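Local coordinates for protein type I site-specific restriction-modification system, R (Restriction) subunit (Vibrio vulnificus, PDB 3H1T) that probably couples ATP hydrolysis to DNA translocation and cleavage as the restriction (HsdR) subunit of a type I enzyme, of which this is an N-terminal fragment, at residues L24-T29 with E92-N97; S98-G103 with S121-E126; G197-L202 with P331-G336; R375-I380 with W551-D556; D437-T442 with T499-T504. All coordinates share one frame; numbering follows the deposited sequence.

Interaction 1 (L24-T29 with E92-N97); sequences LNEADT and EAKPEN
Glu96 crosses Leu24 obliquely, its carboxylate turned back to the backbone of that residue. OE2 of Glu96 accepts from Leu24 N at 2.9 Å, on the anti side of the oxygen and 34° out of the carboxylate plane. Glu96 CG stands between the backbone N and the carbonyl carbon (chi1 42°), a position that brings it to 3.5 Å from Leu24 CB; Tyr33 of helix 26-40 touches both side chains. Asn97 ND2 reaches Leu24 O at 3.4 Å in a weak hydrogen bond, while the Pro95 ring puts its CB 3.5 Å from the same Leu24 O. The segments thus bring the start of helix 26-40 against the end of strand 86-93. The Glu92-Ala93-Lys94 sequence, with Asp77 bonded to Ala93 N, resembles the signature of PD-(D/E)XK nucleases, consistent with the endonuclease part of HsdR. Close by, Glu26 runs across Pro95 at a slant with its CG anti to the backbone N and its chain extended, and Glu26 CB is 4.1 Å from Pro95 CD. At its end Glu26 OE2 comes to 3.3 Å from Ala93 O, two acceptors with no bond between them. Lys94 NZ turns to its own segment instead, forming a long salt bridge of 3.8 Å with Glu92 OE1.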
# COMPACT_ATOMS: atom_id res chain seq x y z
N LEU A 24 -5.02 40.44 -13.17
CA LEU A 24 -5.96 39.38 -12.87
C LEU A 24 -5.48 38.34 -11.88
O LEU A 24 -4.31 37.93 -11.88
CB LEU A 24 -6.39 38.66 -14.16
CG LEU A 24 -7.17 39.38 -15.26
CD1 LEU A 24 -7.44 38.37 -16.35
CD2 LEU A 24 -8.49 39.97 -14.74
N ASN A 25 -6.44 37.95 -11.04
CA ASN A 25 -6.33 36.94 -9.98
C ASN A 25 -5.82 35.66 -10.63
O ASN A 25 -5.85 35.53 -11.85
CB ASN A 25 -7.75 36.67 -9.44
CG ASN A 25 -7.85 36.87 -7.96
OD1 ASN A 25 -7.33 37.85 -7.44
ND2 ASN A 25 -8.54 35.95 -7.28
N GLU A 26 -5.35 34.71 -9.83
CA GLU A 26 -4.92 33.46 -10.42
C GLU A 26 -6.22 32.86 -10.93
O GLU A 26 -6.30 32.32 -12.02
CB GLU A 26 -4.31 32.50 -9.38
CG GLU A 26 -4.19 31.07 -9.93
CD GLU A 26 -3.20 30.22 -9.16
OE1 GLU A 26 -2.22 30.80 -8.66
OE2 GLU A 26 -3.39 28.98 -9.09
N ALA A 27 -7.25 32.99 -10.10
CA ALA A 27 -8.57 32.48 -10.42
C ALA A 27 -9.15 33.21 -11.61
O ALA A 27 -9.75 32.59 -12.48
CB ALA A 27 -9.47 32.64 -9.22
N ASP A 28 -8.95 34.52 -11.66
CA ASP A 28 -9.48 35.30 -12.77
C ASP A 28 -8.80 34.93 -14.09
O ASP A 28 -9.47 34.83 -15.12
CB ASP A 28 -9.35 36.81 -12.49
CG ASP A 28 -10.39 37.32 -11.48
OD1 ASP A 28 -11.43 36.63 -11.26
OD2 ASP A 28 -10.19 38.42 -10.92
N THR A 29 -7.49 34.69 -14.06
CA THR A 29 -6.82 34.34 -15.32
C THR A 29 -7.14 32.93 -15.80
O THR A 29 -7.01 32.63 -16.98
CB THR A 29 -5.29 34.51 -15.26
OG1 THR A 29 -4.68 33.25 -14.96
CG2 THR A 29 -4.88 35.53 -14.24
N GLU A 92 -0.20 23.78 -14.05
CA GLU A 92 -0.02 24.66 -12.91
C GLU A 92 -0.33 26.05 -13.44
O GLU A 92 0.33 26.53 -14.36
CB GLU A 92 1.42 24.59 -12.38
CG GLU A 92 1.60 24.13 -10.93
CD GLU A 92 0.84 24.97 -9.90
OE1 GLU A 92 1.16 26.16 -9.72
OE2 GLU A 92 -0.09 24.41 -9.27
N ALA A 93 -1.34 26.70 -12.89
CA ALA A 93 -1.69 28.03 -13.36
C ALA A 93 -1.15 29.06 -12.39
O ALA A 93 -0.91 28.76 -11.22
CB ALA A 93 -3.21 28.17 -13.49
N LYS A 94 -0.92 30.27 -12.88
CA LYS A 94 -0.42 31.34 -12.06
C LYS A 94 -1.09 32.60 -12.57
O LYS A 94 -1.62 32.63 -13.68
CB LYS A 94 1.11 31.45 -12.19
CG LYS A 94 1.86 30.39 -11.40
CD LYS A 94 1.75 30.63 -9.89
CE LYS A 94 2.16 29.41 -9.04
NZ LYS A 94 3.59 28.99 -9.18
N PRO A 95 -1.11 33.67 -11.76
CA PRO A 95 -1.74 34.91 -12.22
C PRO A 95 -1.07 35.47 -13.49
O PRO A 95 0.14 35.32 -13.66
CB PRO A 95 -1.59 35.84 -11.01
CG PRO A 95 -0.35 35.31 -10.34
CD PRO A 95 -0.54 33.83 -10.41
N GLU A 96 -1.83 36.12 -14.37
CA GLU A 96 -1.26 36.65 -15.61
C GLU A 96 -0.01 37.52 -15.47
O GLU A 96 0.85 37.50 -16.34
CB GLU A 96 -2.31 37.42 -16.43
CG GLU A 96 -3.24 38.31 -15.64
CD GLU A 96 -3.58 39.59 -16.39
OE1 GLU A 96 -3.72 39.55 -17.64
OE2 GLU A 96 -3.71 40.64 -15.73
N ASN A 97 0.10 38.25 -14.37
CA ASN A 97 1.25 39.12 -14.14
C ASN A 97 2.57 38.42 -13.79
O ASN A 97 3.63 39.05 -13.80
CB ASN A 97 0.92 40.13 -13.04
CG ASN A 97 -0.12 39.60 -12.07
OD1 ASN A 97 0.12 39.50 -10.86
ND2 ASN A 97 -1.30 39.28 -12.59

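Interaction 2 (S98-G103 with S121-E126); sequences SPVGQG and STNGHE
Val100 and Thr122 bring their CA atoms to 5.4 Å, and those of Gly103 and Ser121 come slightly closer, so the loop before helix 104-114 runs beside the end of strand 118-122. Ser121 OG, anti to its backbone N (chi1 180°), donates to Val100 O at 2.7 Å; it also lies 3.3 Å from Gly103 C, close against a residue with no side chain. Val100 is the apolar wedge: CG1 sits 3.4 Å from Glu126 CB and equally near Asn123 OD1, and the Val100 and Glu126 side chains cross at about a right angle. Strand 86-93, this loop, helix 104-114 and strand 118-122 make a beta-alpha-beta crossover, the two strands parallel neighbours in the N-terminal sheet. Beyond the strand end the chain turns sharply: Thr122 OG1 accepts from Gly124 N in an ST turn, and Asn123 OD1 accepts from Glu126 N at 2.8 Å in an Asx motif. The Asn123 amide is gripped from its other end as well. Its ND2 gives one N-H to Ser98 O at 2.9 Å and the other to Glu126 OE1 at 3.0 Å, on the anti lone pair of that oxygen, both partners near the amide plane. With three bonds at its two polar atoms, the buried amide has its rotation fixed, and the turn, the loop and the Glu126 carboxylate are joined through one side chain.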
# COMPACT_ATOMS: atom_id res chain seq x y z
N SER A 98 2.52 37.13 -13.47
CA SER A 98 3.73 36.40 -13.12
C SER A 98 4.33 35.58 -14.26
O SER A 98 3.62 35.09 -15.14
CB SER A 98 3.46 35.49 -11.91
OG SER A 98 2.33 34.67 -12.11
N PRO A 99 5.66 35.42 -14.26
CA PRO A 99 6.41 34.66 -15.28
C PRO A 99 5.99 33.18 -15.37
O PRO A 99 5.73 32.55 -14.34
CB PRO A 99 7.86 34.83 -14.81
CG PRO A 99 7.72 35.06 -13.31
CD PRO A 99 6.55 36.00 -13.25
N VAL A 100 5.93 32.62 -16.58
CA VAL A 100 5.53 31.21 -16.73
C VAL A 100 6.46 30.19 -16.11
O VAL A 100 6.01 29.27 -15.44
CB VAL A 100 5.36 30.80 -18.22
CG1 VAL A 100 3.91 30.90 -18.62
CG2 VAL A 100 6.24 31.66 -19.10
N GLY A 101 7.76 30.33 -16.35
CA GLY A 101 8.73 29.39 -15.81
C GLY A 101 8.64 29.16 -14.32
O GLY A 101 9.32 28.28 -13.79
N GLN A 102 7.81 29.94 -13.64
CA GLN A 102 7.66 29.84 -12.19
C GLN A 102 7.04 28.51 -11.78
O GLN A 102 7.63 27.77 -11.00
CB GLN A 102 6.81 31.01 -11.68
CG GLN A 102 6.87 31.23 -10.16
CD GLN A 102 5.92 32.34 -9.71
OE1 GLN A 102 6.16 33.53 -9.95
NE2 GLN A 102 4.83 31.94 -9.08
N GLY A 103 5.86 28.20 -12.31
CA GLY A 103 5.19 26.96 -11.96
C GLY A 103 5.71 25.69 -12.62
O GLY A 103 5.10 24.64 -12.43
N SER A 121 2.93 24.73 -17.38
CA SER A 121 2.91 25.85 -16.48
C SER A 121 2.36 26.96 -17.36
O SER A 121 2.79 27.12 -18.50
CB SER A 121 4.32 26.15 -15.99
OG SER A 121 4.29 27.25 -15.12
N THR A 122 1.41 27.73 -16.85
CA THR A 122 0.83 28.79 -17.64
C THR A 122 0.42 29.96 -16.79
O THR A 122 0.11 29.80 -15.62
CB THR A 122 -0.41 28.30 -18.40
OG1 THR A 122 -1.02 29.40 -19.08
CG2 THR A 122 -1.41 27.69 -17.42
N ASN A 123 0.42 31.14 -17.41
CA ASN A 123 0.01 32.37 -16.73
C ASN A 123 -1.11 32.99 -17.54
O ASN A 123 -1.36 34.20 -17.45
CB ASN A 123 1.19 33.34 -16.60
CG ASN A 123 1.82 33.73 -17.94
OD1 ASN A 123 1.47 33.20 -18.99
ND2 ASN A 123 2.77 34.65 -17.89
N GLY A 124 -1.80 32.17 -18.32
CA GLY A 124 -2.88 32.68 -19.14
C GLY A 124 -2.44 32.98 -20.57
O GLY A 124 -2.89 32.32 -21.51
N HIS A 125 -1.55 33.96 -20.75
CA HIS A 125 -1.11 34.26 -22.10
C HIS A 125 0.01 33.37 -22.58
O HIS A 125 0.12 33.11 -23.77
CB HIS A 125 -0.74 35.74 -22.27
CG HIS A 125 0.18 36.28 -21.23
ND1 HIS A 125 -0.25 36.63 -19.97
CD2 HIS A 125 1.50 36.61 -21.28
CE1 HIS A 125 0.76 37.17 -19.29
NE2 HIS A 125 1.83 37.16 -20.07
N GLU A 126 0.82 32.86 -21.66
CA GLU A 126 1.91 31.98 -22.06
C GLU A 126 1.72 30.55 -21.56
O GLU A 126 1.05 30.32 -20.56
CB GLU A 126 3.25 32.51 -21.55
CG GLU A 126 3.78 33.70 -22.30
CD GLU A 126 4.82 34.44 -21.50
OE1 GLU A 126 4.52 34.86 -20.36
OE2 GLU A 126 5.95 34.62 -22.02

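Interaction 3 (G197-L202 with P331-G336); sequences GKKRSL and PAFQIG
Ser201 holds the tight part of this contact through its backbone: its N donates to Gln334 O at 2.9 Å and its O accepts from Gly336 N at 2.7 Å, both bonds nearly straight. Here the strands run parallel, their axes 4.7 Å apart, and Leu202 CD1 packs over the bare backbone of Gly336. Toward the start of both strands the fit slackens. Gln334 N reaches Lys199 O at 3.2 Å from above the carbonyl plane, and a water bridges Lys198 O and Ser201 OG. On this more exposed side Lys199 lays CG over one face of the Phe333 ring, 4.2 Å from its centroid, a CH-pi contact, while Lys198 O meets the ring edge 3.2 Å from CD2. Arg200 and Gln334 lie side by side, guanidinium and amide planes 16° apart; Tyr352 takes a cation-pi contact from the former and bonds to OE1 of the latter. The pair belongs to the parallel sheet of the first RecA-like motor domain, where strand 200-205 leads into the GTGKT sequence of the P-loop. Strands 305-308 and 358-360 flank it, helix 181-195 covers the face of Ser201 and Ile335, and helix 347-352 lies against Leu202.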
# COMPACT_ATOMS: atom_id res chain seq x y z
N GLY A 197 4.79 -6.54 -24.04
CA GLY A 197 5.40 -7.85 -24.06
C GLY A 197 6.35 -8.17 -22.93
O GLY A 197 7.24 -9.00 -23.09
N LYS A 198 6.19 -7.51 -21.79
CA LYS A 198 7.02 -7.78 -20.62
C LYS A 198 6.35 -8.92 -19.88
O LYS A 198 5.34 -8.72 -19.19
CB LYS A 198 7.11 -6.55 -19.72
CG LYS A 198 8.27 -5.63 -20.05
CD LYS A 198 8.01 -4.18 -19.66
CE LYS A 198 8.18 -3.29 -20.89
NZ LYS A 198 9.08 -3.96 -21.87
N LYS A 199 6.89 -10.12 -20.03
CA LYS A 199 6.32 -11.30 -19.41
C LYS A 199 6.62 -11.43 -17.92
O LYS A 199 6.31 -12.46 -17.32
CB LYS A 199 6.82 -12.55 -20.16
CG LYS A 199 6.18 -12.74 -21.55
CD LYS A 199 7.15 -13.38 -22.52
CE LYS A 199 8.25 -12.40 -22.92
NZ LYS A 199 9.26 -12.99 -23.87
N ARG A 200 7.17 -10.40 -17.29
CA ARG A 200 7.52 -10.53 -15.88
C ARG A 200 7.60 -9.13 -15.23
O ARG A 200 8.61 -8.44 -15.42
CB ARG A 200 8.88 -11.26 -15.81
CG ARG A 200 9.17 -12.18 -14.59
CD ARG A 200 8.68 -13.64 -14.76
NE ARG A 200 9.60 -14.56 -15.47
CZ ARG A 200 10.82 -14.90 -15.05
NH1 ARG A 200 11.33 -14.41 -13.93
NH2 ARG A 200 11.54 -15.78 -15.75
N SER A 201 6.58 -8.70 -14.48
CA SER A 201 6.62 -7.37 -13.85
C SER A 201 6.40 -7.35 -12.33
O SER A 201 5.66 -8.17 -11.78
CB SER A 201 5.56 -6.42 -14.45
OG SER A 201 5.45 -6.55 -15.85
N LEU A 202 7.02 -6.38 -11.65
CA LEU A 202 6.87 -6.27 -10.20
C LEU A 202 6.25 -4.93 -9.75
O LEU A 202 6.51 -3.87 -10.34
CB LEU A 202 8.24 -6.45 -9.53
CG LEU A 202 8.22 -6.56 -8.00
CD1 LEU A 202 7.30 -7.72 -7.58
CD2 LEU A 202 9.65 -6.78 -7.49
N PRO A 331 4.63 -19.66 -20.85
CA PRO A 331 4.90 -18.24 -21.08
C PRO A 331 3.73 -17.36 -20.65
O PRO A 331 3.44 -16.36 -21.31
CB PRO A 331 5.12 -18.16 -22.60
CG PRO A 331 4.86 -19.62 -23.13
CD PRO A 331 4.04 -20.27 -22.05
N ALA A 332 3.05 -17.72 -19.57
CA ALA A 332 1.93 -16.88 -19.13
C ALA A 332 2.53 -15.59 -18.58
O ALA A 332 3.54 -15.63 -17.87
CB ALA A 332 1.11 -17.60 -18.05
N PHE A 333 1.93 -14.45 -18.92
CA PHE A 333 2.43 -13.18 -18.41
C PHE A 333 2.32 -13.27 -16.90
O PHE A 333 1.34 -13.83 -16.38
CB PHE A 333 1.61 -11.99 -18.91
CG PHE A 333 2.03 -11.47 -20.26
CD1 PHE A 333 1.58 -12.09 -21.42
CD2 PHE A 333 2.85 -10.35 -20.37
CE1 PHE A 333 1.94 -11.61 -22.69
CE2 PHE A 333 3.23 -9.85 -21.64
CZ PHE A 333 2.77 -10.49 -22.80
N GLN A 334 3.30 -12.73 -16.19
CA GLN A 334 3.30 -12.79 -14.74
C GLN A 334 3.50 -11.45 -14.04
O GLN A 334 4.51 -10.77 -14.28
CB GLN A 334 4.37 -13.78 -14.28
CG GLN A 334 4.09 -15.22 -14.70
CD GLN A 334 5.27 -16.14 -14.48
OE1 GLN A 334 6.08 -15.93 -13.58
NE2 GLN A 334 5.37 -17.19 -15.30
N ILE A 335 2.56 -11.07 -13.18
CA ILE A 335 2.67 -9.81 -12.42
C ILE A 335 2.82 -10.14 -10.94
O ILE A 335 1.92 -10.73 -10.32
CB ILE A 335 1.41 -8.87 -12.56
CG1 ILE A 335 1.42 -8.16 -13.91
CG2 ILE A 335 1.42 -7.80 -11.46
CD1 ILE A 335 1.20 -9.09 -15.03
N GLY A 336 3.94 -9.75 -10.38
CA GLY A 336 4.16 -10.00 -8.98
C GLY A 336 3.98 -8.74 -8.14
O GLY A 336 4.38 -7.63 -8.53
O HOH W 1 4.04 -8.94 -17.11

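Interaction 4 (R375-I380 with W551-D556); sequences RVHRVI and WFNIID
Arg375 and Trp551 meet at the start of two neighbouring parallel strands in the sheet of the second RecA-like domain of the helicase motor. The guanidinium lies over one face of the indole, Arg375 CZ 4.0 Å from the centroid of the six-membered ring and 11° off its normal, a cation-pi contact. The two planes are inclined by 38°, so the groups are not parallel, and Arg375 NH1 comes to 3.6 Å from Trp551 CH2. From there the backbones zip together in a regular ladder: Arg375 N bonds to Phe552 O, Ile554 N to Arg375 O, His377 N to Ile554 O and Asp556 N to His377 O. The last rung joins Val379 N to Asp556 O at 2.7 Å. Arg375, His377, Asn553 and Ile555 share one face of the sheet, Val376, Arg378, Ile554 and Asp556 the other.

The next shell sets these groups. Phe63, from the N-terminal part of the chain, makes a cation-pi contact with Arg375 and an edge-to-face contact with Trp551. On the opposite sheet face, Glu579 forms a salt bridge with Arg378, and Thr558 and Thr562 bond to the Asp556 carboxylate. On the face of Arg375, Asp578 holds His377 ND1, and Asn520 OD1 takes Asn553 ND2. These second partners leave His377 NE2 turned toward Asn553 OD1, a weak direct bond of 3.3 Å with ring and amide planes 30° apart. A water reinforces it in the plane of the imidazole, 2.8 Å from His377 NE2, and donates to Asn553 OD1 at 2.7 Å.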
# COMPACT_ATOMS: atom_id res chain seq x y z
N ARG A 375 4.52 6.35 16.62
CA ARG A 375 5.48 6.77 17.63
C ARG A 375 6.28 5.55 18.05
O ARG A 375 5.72 4.47 18.20
CB ARG A 375 4.78 7.32 18.89
CG ARG A 375 4.26 8.72 18.78
CD ARG A 375 2.99 8.79 17.97
NE ARG A 375 2.60 10.16 17.68
CZ ARG A 375 2.17 11.03 18.60
NH1 ARG A 375 2.06 10.67 19.88
NH2 ARG A 375 1.86 12.27 18.24
N VAL A 376 7.59 5.70 18.21
CA VAL A 376 8.37 4.57 18.65
C VAL A 376 8.80 4.79 20.10
O VAL A 376 9.26 5.86 20.48
CB VAL A 376 9.65 4.36 17.80
CG1 VAL A 376 10.43 3.18 18.38
CG2 VAL A 376 9.29 4.10 16.36
N HIS A 377 8.61 3.76 20.92
CA HIS A 377 9.00 3.79 22.32
C HIS A 377 9.91 2.59 22.46
O HIS A 377 9.45 1.45 22.53
CB HIS A 377 7.79 3.63 23.23
CG HIS A 377 6.72 4.66 23.02
ND1 HIS A 377 6.97 6.01 23.10
CD2 HIS A 377 5.40 4.53 22.73
CE1 HIS A 377 5.85 6.67 22.87
NE2 HIS A 377 4.88 5.80 22.65
N ARG A 378 11.21 2.84 22.42
CA ARG A 378 12.23 1.80 22.54
C ARG A 378 12.42 1.60 24.05
O ARG A 378 12.55 2.58 24.80
CB ARG A 378 13.52 2.30 21.86
CG ARG A 378 14.56 1.25 21.55
CD ARG A 378 15.21 1.50 20.17
NE ARG A 378 15.40 2.92 19.85
CZ ARG A 378 16.20 3.73 20.54
NH1 ARG A 378 16.89 3.27 21.57
NH2 ARG A 378 16.31 5.01 20.20
N VAL A 379 12.39 0.35 24.49
CA VAL A 379 12.57 0.06 25.90
C VAL A 379 13.73 -0.89 26.10
O VAL A 379 13.67 -2.03 25.65
CB VAL A 379 11.32 -0.60 26.50
CG1 VAL A 379 11.50 -0.74 28.01
CG2 VAL A 379 10.10 0.23 26.16
N ILE A 380 14.78 -0.43 26.76
CA ILE A 380 15.92 -1.30 26.98
C ILE A 380 16.07 -1.65 28.46
O ILE A 380 15.79 -0.84 29.36
CB ILE A 380 17.24 -0.67 26.46
CG1 ILE A 380 18.37 -1.69 26.56
CG2 ILE A 380 17.63 0.54 27.31
CD1 ILE A 380 18.22 -2.89 25.65
N TRP A 551 -3.38 7.23 14.40
CA TRP A 551 -1.95 6.92 14.48
C TRP A 551 -1.76 5.77 15.45
O TRP A 551 -2.71 5.34 16.09
CB TRP A 551 -1.15 8.15 14.95
CG TRP A 551 -1.60 8.70 16.26
CD1 TRP A 551 -2.67 9.53 16.48
CD2 TRP A 551 -1.05 8.41 17.55
NE1 TRP A 551 -2.82 9.77 17.83
CE2 TRP A 551 -1.84 9.09 18.51
CE3 TRP A 551 0.03 7.64 18.00
CZ2 TRP A 551 -1.58 9.03 19.88
CZ3 TRP A 551 0.28 7.57 19.37
CH2 TRP A 551 -0.52 8.26 20.29
N PHE A 552 -0.54 5.25 15.55
CA PHE A 552 -0.28 4.15 16.47
C PHE A 552 1.10 4.15 17.10
O PHE A 552 1.99 4.88 16.67
CB PHE A 552 -0.51 2.81 15.77
CG PHE A 552 0.50 2.49 14.71
CD1 PHE A 552 0.49 3.17 13.48
CD2 PHE A 552 1.45 1.50 14.91
CE1 PHE A 552 1.42 2.85 12.47
CE2 PHE A 552 2.38 1.17 13.92
CZ PHE A 552 2.36 1.85 12.70
N ASN A 553 1.27 3.32 18.13
CA ASN A 553 2.53 3.18 18.86
C ASN A 553 3.22 1.87 18.56
O ASN A 553 2.58 0.86 18.35
CB ASN A 553 2.29 3.21 20.38
CG ASN A 553 1.55 4.41 20.85
OD1 ASN A 553 2.10 5.51 20.88
ND2 ASN A 553 0.29 4.23 21.19
N ILE A 554 4.54 1.91 18.55
CA ILE A 554 5.35 0.72 18.37
C ILE A 554 6.22 0.67 19.62
O ILE A 554 7.17 1.44 19.75
CB ILE A 554 6.25 0.80 17.14
CG1 ILE A 554 5.40 0.73 15.85
CG2 ILE A 554 7.24 -0.34 17.16
CD1 ILE A 554 6.25 0.87 14.56
N ILE A 555 5.86 -0.19 20.56
CA ILE A 555 6.63 -0.36 21.78
C ILE A 555 7.63 -1.49 21.50
O ILE A 555 7.24 -2.62 21.20
CB ILE A 555 5.71 -0.74 22.97
CG1 ILE A 555 4.73 0.39 23.30
CG2 ILE A 555 6.55 -0.98 24.20
CD1 ILE A 555 3.59 0.55 22.32
N ASP A 556 8.92 -1.16 21.55
CA ASP A 556 10.01 -2.11 21.26
C ASP A 556 10.78 -2.58 22.50
O ASP A 556 11.57 -1.82 23.08
CB ASP A 556 10.99 -1.43 20.28
CG ASP A 556 11.97 -2.41 19.65
OD1 ASP A 556 11.96 -3.60 20.00
OD2 ASP A 556 12.76 -1.97 18.79
O HOH W 2 2.61 7.49 22.67

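Interaction 5 (D437-T442 with T499-T504); sequences DRFAKT and TPVILT
Thr499 CG2 meets the Phe439 ring at its edge, near the ring plane and 3.9 Å from CE2, the two side chains lying side by side and pointing the same way. Val501 crosses the Phe439 side chain at about a right angle, its CG2 3.7 Å from CD2 of the ring, and His470 brings a second ring to Phe439 with the planes at about 80°. The other branch of Val501 turns elsewhere: CG1, anti to the backbone N (chi1 179°), fits against the carbonyls of the type I turn from Asp437 to Ala440, 3.6 Å from Arg438 O. Arg438 itself leads off to a salt bridge with Asp465.

Past the turn the two chains become parallel strands. Thr442 N donates to Val501 O at 2.6 Å, nearly straight, and Leu503 N returns a bond to Thr442 O at 2.9 Å. Thr442 and Ile502 lie side by side on one face of the sheet, CB of the first 3.6 Å from CD1 of the second, where Met433 of helix 422-436 covers them. Thr442 OG1 donates to Ala440 O at 3.0 Å from above that carbonyl plane and has Asn520 ND2 as a further partner. Lys441 NZ makes only a weak bond to Pro500 O; its stronger partner is Thr497 O. Neighbouring parallel strands 441-446 and 502-505, with helix 422-436 on one face, belong to the alpha/beta sheet of the RecA-like helicase C-terminal domain, in which strand 502-505 lies between 474-476 and 441-446.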
# COMPACT_ATOMS: atom_id res chain seq x y z
N ASP A 437 -4.57 4.29 27.50
CA ASP A 437 -5.90 3.79 27.14
C ASP A 437 -5.92 2.28 27.35
O ASP A 437 -5.37 1.51 26.54
CB ASP A 437 -6.24 4.15 25.67
CG ASP A 437 -7.67 3.77 25.26
OD1 ASP A 437 -8.49 3.48 26.15
OD2 ASP A 437 -7.97 3.78 24.05
N ARG A 438 -6.54 1.84 28.44
CA ARG A 438 -6.61 0.42 28.77
C ARG A 438 -7.39 -0.43 27.76
O ARG A 438 -7.30 -1.66 27.80
CB ARG A 438 -7.20 0.22 30.16
CG ARG A 438 -6.49 1.01 31.23
CD ARG A 438 -6.87 0.51 32.59
NE ARG A 438 -6.34 -0.83 32.84
CZ ARG A 438 -6.73 -1.60 33.85
NH1 ARG A 438 -7.66 -1.15 34.70
NH2 ARG A 438 -6.19 -2.79 34.03
N PHE A 439 -8.14 0.21 26.87
CA PHE A 439 -8.88 -0.54 25.88
C PHE A 439 -8.40 -0.33 24.45
O PHE A 439 -9.11 -0.63 23.50
CB PHE A 439 -10.38 -0.25 25.97
CG PHE A 439 -11.06 -1.03 27.05
CD1 PHE A 439 -10.98 -0.63 28.37
CD2 PHE A 439 -11.73 -2.21 26.74
CE1 PHE A 439 -11.55 -1.40 29.39
CE2 PHE A 439 -12.31 -2.99 27.76
CZ PHE A 439 -12.21 -2.59 29.08
N ALA A 440 -7.19 0.20 24.31
CA ALA A 440 -6.61 0.41 22.99
C ALA A 440 -6.19 -0.99 22.51
O ALA A 440 -5.39 -1.66 23.18
CB ALA A 440 -5.40 1.32 23.09
N LYS A 441 -6.72 -1.43 21.37
CA LYS A 441 -6.39 -2.76 20.88
C LYS A 441 -4.91 -2.88 20.60
O LYS A 441 -4.34 -2.06 19.88
CB LYS A 441 -7.18 -3.09 19.62
CG LYS A 441 -8.64 -3.40 19.90
CD LYS A 441 -9.29 -4.04 18.69
CE LYS A 441 -10.83 -4.03 18.77
NZ LYS A 441 -11.44 -5.02 19.71
N THR A 442 -4.32 -3.93 21.16
CA THR A 442 -2.88 -4.19 21.10
C THR A 442 -2.50 -5.61 20.65
O THR A 442 -3.21 -6.56 20.96
CB THR A 442 -2.26 -3.97 22.49
OG1 THR A 442 -2.56 -2.64 22.93
CG2 THR A 442 -0.76 -4.19 22.47
N THR A 499 -13.36 -6.04 23.19
CA THR A 499 -12.39 -7.06 23.58
C THR A 499 -12.41 -8.25 22.60
O THR A 499 -13.41 -8.47 21.91
CB THR A 499 -12.65 -7.59 25.00
OG1 THR A 499 -13.94 -8.22 25.05
CG2 THR A 499 -12.62 -6.47 26.01
N PRO A 500 -11.31 -9.02 22.53
CA PRO A 500 -10.05 -8.88 23.28
C PRO A 500 -9.39 -7.53 23.02
O PRO A 500 -9.59 -6.92 21.97
CB PRO A 500 -9.20 -10.02 22.74
CG PRO A 500 -10.20 -11.03 22.29
CD PRO A 500 -11.21 -10.15 21.60
N VAL A 501 -8.61 -7.07 23.98
CA VAL A 501 -7.91 -5.82 23.79
C VAL A 501 -6.48 -6.16 23.35
O VAL A 501 -5.93 -5.52 22.46
CB VAL A 501 -7.91 -5.01 25.10
CG1 VAL A 501 -7.16 -3.72 24.90
CG2 VAL A 501 -9.33 -4.74 25.51
N ILE A 502 -5.91 -7.19 23.96
CA ILE A 502 -4.56 -7.64 23.68
C ILE A 502 -4.51 -9.04 23.10
O ILE A 502 -5.07 -9.96 23.68
CB ILE A 502 -3.69 -7.76 24.96
CG1 ILE A 502 -4.04 -6.66 25.97
CG2 ILE A 502 -2.23 -7.74 24.56
CD1 ILE A 502 -3.68 -5.32 25.53
N LEU A 503 -3.83 -9.20 21.98
CA LEU A 503 -3.66 -10.52 21.39
C LEU A 503 -2.16 -10.81 21.45
O LEU A 503 -1.34 -9.93 21.16
CB LEU A 503 -4.10 -10.56 19.92
CG LEU A 503 -5.56 -10.45 19.46
CD1 LEU A 503 -5.61 -10.68 17.94
CD2 LEU A 503 -6.40 -11.49 20.17
N THR A 504 -1.79 -12.02 21.84
CA THR A 504 -0.38 -12.38 21.86
C THR A 504 -0.26 -13.43 20.76
O THR A 504 -1.19 -14.21 20.52
CB THR A 504 0.06 -12.97 23.21
OG1 THR A 504 -0.64 -14.20 23.43
CG2 THR A 504 -0.26 -12.01 24.33

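Overall arrangement
From the N terminus, interaction 1 closes a loop of about 60 residues within the putative nuclease domain. Interaction 2 follows in series, closing a short loop of 17 residues that holds helix 104-114, and touches interaction 1 through the neighbouring strands 86-93 and 118-122, the centres about 9 Å apart. Interaction 3 closes a separate, longer loop in the first motor domain, its centre about 46 Å from that of interaction 1. In the second motor domain interaction 4 closes a loop of about 170 residues, and interaction 5 is nested inside it; their centres lie about 16 Å apart and both belong to one sheet. No loops cross; each contact lies within one domain.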